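Local coordinates for regulator of G-protein signalling 3 isoform 1 (Homo sapiens, PDB 2F5Y) that probably limits G-protein signalling as an RGS family member, its PDZ domain presumably docking the C-terminal tails of partner proteins, at residues G35-R39 / A40-Q44. Sequence-based numbering, arbitrary orientation.
With SO4 (sulfate ion), chain C.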
# COMPACT_ATOMS: atom_id res chain seq x y z
N GLY A 35 -2.62 -5.54 12.00
CA GLY A 35 -2.85 -6.25 10.74
C GLY A 35 -1.55 -6.41 9.98
O GLY A 35 -0.52 -5.89 10.42
N PRO A 36 -1.57 -7.11 8.83
CA PRO A 36 -0.36 -7.30 8.04
C PRO A 36 0.41 -6.02 7.75
O PRO A 36 1.62 -6.00 7.92
CB PRO A 36 -0.89 -7.92 6.75
CG PRO A 36 -2.12 -8.63 7.16
CD PRO A 36 -2.73 -7.77 8.20
N ALA A 37 -0.28 -4.96 7.32
CA ALA A 37 0.37 -3.71 6.91
C ALA A 37 1.04 -2.95 8.07
O ALA A 37 2.14 -2.43 7.91
CB ALA A 37 -0.63 -2.81 6.21
N GLU A 38 0.40 -2.90 9.23
CA GLU A 38 0.96 -2.17 10.36
C GLU A 38 2.30 -2.77 10.77
O GLU A 38 3.29 -2.06 10.94
CB GLU A 38 0.03 -2.22 11.58
CG GLU A 38 0.44 -1.23 12.69
CD GLU A 38 -0.14 -1.57 14.05
OE1 GLU A 38 -0.04 -2.75 14.47
OE2 GLU A 38 -0.70 -0.67 14.71
N ARG A 39 2.34 -4.08 10.95
CA ARG A 39 3.55 -4.68 11.47
C ARG A 39 4.64 -4.80 10.40
O ARG A 39 5.82 -4.83 10.73
CB ARG A 39 3.26 -5.99 12.19
CG ARG A 39 2.71 -7.03 11.34
CD ARG A 39 2.45 -8.26 12.13
NE ARG A 39 1.89 -9.24 11.21
CZ ARG A 39 0.61 -9.58 11.14
NH1 ARG A 39 -0.30 -9.08 11.98
NH2 ARG A 39 0.24 -10.46 10.23
N ALA A 40 4.24 -4.81 9.13
CA ALA A 40 5.17 -4.60 8.01
C ALA A 40 5.83 -3.21 8.01
O ALA A 40 6.94 -3.06 7.49
CB ALA A 40 4.45 -4.83 6.65
N GLY A 41 5.14 -2.21 8.57
CA GLY A 41 5.67 -0.84 8.64
C GLY A 41 4.93 0.22 7.82
O GLY A 41 5.29 1.39 7.84
N LEU A 42 3.87 -0.15 7.10
CA LEU A 42 3.04 0.85 6.41
C LEU A 42 2.42 1.80 7.43
O LEU A 42 2.20 1.44 8.58
CB LEU A 42 1.94 0.15 5.61
CG LEU A 42 1.32 0.88 4.43
CD1 LEU A 42 2.34 1.06 3.32
CD2 LEU A 42 0.12 0.11 3.94
N GLN A 43 2.19 3.04 7.03
CA GLN A 43 1.54 3.99 7.91
C GLN A 43 0.74 4.99 7.10
O GLN A 43 0.97 5.16 5.91
CB GLN A 43 2.56 4.70 8.81
CG GLN A 43 3.53 5.59 8.08
CD GLN A 43 4.57 6.17 9.01
OE1 GLN A 43 5.14 5.46 9.82
NE2 GLN A 43 4.83 7.47 8.88
N GLN A 44 -0.21 5.62 7.77
CA GLN A 44 -1.09 6.58 7.13
C GLN A 44 -0.28 7.74 6.54
O GLN A 44 0.79 8.07 7.05
CB GLN A 44 -2.13 7.09 8.12
CG GLN A 44 -1.58 7.92 9.24
CD GLN A 44 -2.58 8.10 10.37
OE1 GLN A 44 -2.96 7.14 11.05
NE2 GLN A 44 -3.01 9.35 10.58
S SO4 C . -3.51 -11.37 9.99
O1 SO4 C . -4.42 -11.18 8.86
O2 SO4 C . -3.32 -10.06 10.61
O3 SO4 C . -4.11 -12.30 10.94
O4 SO4 C . -2.22 -11.93 9.60
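Ala40 N donates to Pro36 O over 3.1 Å with an N-H...O angle of 153°, the i to i+4 bond that closes the short helix 36-40, and Ala40 CB rests against the same Pro36 O. The exit from this helix is a Schellman motif: Gly41 takes a positive phi, its N makes weak bonds back to Ala37 O and Glu38 O, and Leu42 N reaches Ala37 O at 3.0 Å. A CB at position 41 would be jammed against the preceding carbonyl oxygen, which accounts for the glycine. In the PDZ fold this helix and its exit link strand 27-31 to strand 47-51, and Leu42 carries the turn into the core. Its CB lies 3.5 Å from Ala37 O. CG is anti to the backbone N (chi1 -156°). From there CD2 comes to 3.8 Å from Ala37 CB. Phe18, Val28, Leu77 and Val79 also touch this side chain. Arg39, in the last turn, leaves its CB and CG beside the amide N of the next residue, CG 3.5 Å from Ala40 N, and then runs extended as far as NE. Chi1 of 64° sets CG between the backbone N and the carbonyl carbon, directing the chain back along the helix toward its start, where Pro36 CA sits above one guanidinium face, offset toward the rim. Arg39 NH2 donates to sulfate O4 at 2.9 Å, NH1 only weakly to O2, and the sulfur lies in the guanidinium plane at its edge. The ion, probably from the crystallisation liquor, is also bound by Lys13 N, while Pro36 CD approaches its O2 at 3.4 Å. With an alanine in place of Pro36, CG and CD are gone, and the side of the sulfate they touch, along with part of the surface against Ile9, would probably be left with a gap.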